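Enolase (alpha proteobacterium BAL199, PDB 3UGV) probably catalyses a magnesium-dependent acid/base reaction on a carboxylate substrate, as other enolase-superfamily enzymes related to mandelate racemase and muconate lactonizing enzyme do. Local coordinates at residues F[27-31]-F[97-102]. Sequence-based numbering, arbitrary orientation.
Sequences TLTFR and LAGQPL
One face of the Phe30 ring is taken by Leu97, whose CB sits 3.7 Å from the ring centroid in a CH-pi contact offset toward the rim. At the edge, in the ring plane, lie Ala98 CA and Leu102 CD2, the latter 3.6 Å from Phe30 CD2. The ring reaches this place because CG stands anti to the backbone N (chi1 -177°), which swings the ring over Leu97 and brings its edge to Ala98 at the end of helix 83-97. Leu28 and Leu102 add a second apolar patch, lying side by side with Leu28 CG 3.7 Å from Leu102 CB. Replacing Phe30 by an alanine would probably leave Leu97 CB without its aromatic face and open a gap beside Leu102 CD2.

Those bonds that join the two backbones illustrate how an extended chain can fasten a loop without a full sheet. Phe30 uses both its polar backbone atoms: its N donates to Gln100 O at 2.9 Å, and its O accepts from Gly99 N at 2.9 Å. Leu102 N then reaches Leu28 O at 3.0 Å; the bond is nearly straight at hydrogen (174°), although the donor stands above the carbonyl plane. Thr29 and Pro101 form a single beta bridge, and Leu97 to Gln100 make a type II turn.

Thus the start of strand 30-47, an outermost strand, within this chain, of the three-stranded antiparallel sheet of the N-terminal domain, is joined to the connection between helices 83-97 and 104-114. Strand 52-65 supplies Ile63 against Phe30, and helix 123-142 packs on Leu28 and Leu102.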
loop_
_atom_site.group_PDB
_atom_site.type_symbol
_atom_site.label_atom_id
_atom_site.label_comp_id
_atom_site.label_asym_id
_atom_site.label_seq_id
_atom_site.Cartn_x
_atom_site.Cartn_y
_atom_site.Cartn_z
ATOM N N THR F 27 -8.482 52.064 -2.386
ATOM C CA THR F 27 -9.465 51.112 -1.859
ATOM C C THR F 27 -10.561 50.743 -2.871
ATOM O O THR F 27 -10.985 51.571 -3.682
ATOM C CB THR F 27 -10.129 51.617 -0.546
ATOM O OG1 THR F 27 -11.072 52.658 -0.840
ATOM C CG2 THR F 27 -9.075 52.126 0.437
ATOM N N LEU F 28 -11.018 49.496 -2.802
ATOM C CA LEU F 28 -11.993 48.965 -3.750
ATOM C C LEU F 28 -13.125 48.292 -2.974
ATOM O O LEU F 28 -12.878 47.439 -2.119
ATOM C CB LEU F 28 -11.309 47.960 -4.677
ATOM C CG LEU F 28 -12.047 47.559 -5.950
ATOM C CD1 LEU F 28 -12.262 48.779 -6.825
ATOM C CD2 LEU F 28 -11.273 46.478 -6.702
ATOM N N THR F 29 -14.363 48.676 -3.266
ATOM C CA THR F 29 -15.493 48.272 -2.429
ATOM C C THR F 29 -16.721 47.813 -3.213
ATOM O O THR F 29 -17.190 48.490 -4.127
ATOM C CB THR F 29 -15.902 49.410 -1.458
ATOM O OG1 THR F 29 -14.835 49.657 -0.533
ATOM C CG2 THR F 29 -17.142 49.026 -0.679
ATOM N N PHE F 30 -17.246 46.662 -2.814
ATOM C CA PHE F 30 -18.383 46.023 -3.464
ATOM C C PHE F 30 -19.699 46.767 -3.190
ATOM O O PHE F 30 -20.091 46.942 -2.036
ATOM C CB PHE F 30 -18.461 44.585 -2.945
ATOM C CG PHE F 30 -19.538 43.746 -3.571
ATOM C CD1 PHE F 30 -20.829 43.751 -3.061
ATOM C CD2 PHE F 30 -19.248 42.909 -4.632
ATOM C CE1 PHE F 30 -21.821 42.959 -3.625
ATOM C CE2 PHE F 30 -20.235 42.107 -5.199
ATOM C CZ PHE F 30 -21.522 42.136 -4.696
ATOM N N ARG F 31 -20.380 47.201 -4.248
ATOM C CA ARG F 31 -21.720 47.770 -4.100
ATOM C C ARG F 31 -22.837 46.758 -4.386
ATOM O O ARG F 31 -23.673 46.483 -3.524
ATOM C CB ARG F 31 -21.909 49.008 -4.981
ATOM C CG ARG F 31 -23.324 49.586 -4.891
ATOM C CD ARG F 31 -23.603 50.623 -5.965
ATOM N NE ARG F 31 -23.004 51.910 -5.639
ATOM C CZ ARG F 31 -22.457 52.725 -6.535
ATOM N NH1 ARG F 31 -22.428 52.383 -7.820
ATOM N NH2 ARG F 31 -21.934 53.881 -6.142
ATOM N N LEU F 97 -22.942 40.725 0.414
ATOM C CA LEU F 97 -21.611 41.271 0.138
ATOM C C LEU F 97 -21.557 42.798 0.123
ATOM O O LEU F 97 -20.476 43.374 0.220
ATOM C CB LEU F 97 -21.062 40.730 -1.190
ATOM C CG LEU F 97 -20.581 39.277 -1.209
ATOM C CD1 LEU F 97 -20.233 38.831 -2.624
ATOM C CD2 LEU F 97 -19.393 39.105 -0.280
ATOM N N ALA F 98 -22.713 43.444 -0.014
ATOM C CA ALA F 98 -22.771 44.908 -0.062
ATOM C C ALA F 98 -21.957 45.561 1.052
ATOM O O ALA F 98 -22.081 45.194 2.220
ATOM C CB ALA F 98 -24.206 45.382 0.006
ATOM N N GLY F 99 -21.125 46.530 0.682
ATOM C CA GLY F 99 -20.371 47.299 1.654
ATOM C C GLY F 99 -19.006 46.717 1.954
ATOM O O GLY F 99 -18.167 47.357 2.591
ATOM N N GLN F 100 -18.772 45.503 1.478
ATOM C CA GLN F 100 -17.548 44.786 1.813
ATOM C C GLN F 100 -16.432 45.008 0.810
ATOM O O GLN F 100 -16.676 45.351 -0.343
ATOM C CB GLN F 100 -17.832 43.296 1.981
ATOM C CG GLN F 100 -17.760 42.853 3.428
ATOM C CD GLN F 100 -18.950 42.013 3.840
ATOM O OE1 GLN F 100 -18.850 40.787 3.948
ATOM N NE2 GLN F 100 -20.083 42.668 4.077
ATOM N N PRO F 101 -15.188 44.823 1.252
ATOM C CA PRO F 101 -14.072 45.033 0.328
ATOM C C PRO F 101 -14.213 44.123 -0.889
ATOM O O PRO F 101 -14.652 42.985 -0.763
ATOM C CB PRO F 101 -12.847 44.655 1.166
ATOM C CG PRO F 101 -13.292 44.880 2.600
ATOM C CD PRO F 101 -14.743 44.479 2.615
ATOM N N LEU F 102 -13.883 44.640 -2.065
ATOM C CA LEU F 102 -13.910 43.850 -3.283
ATOM C C LEU F 102 -12.605 43.062 -3.347
ATOM O O LEU F 102 -11.688 43.422 -4.086
ATOM C CB LEU F 102 -14.049 44.768 -4.498
ATOM C CG LEU F 102 -14.597 44.237 -5.824
ATOM C CD1 LEU F 102 -13.537 43.486 -6.582
ATOM C CD2 LEU F 102 -15.844 43.389 -5.606
#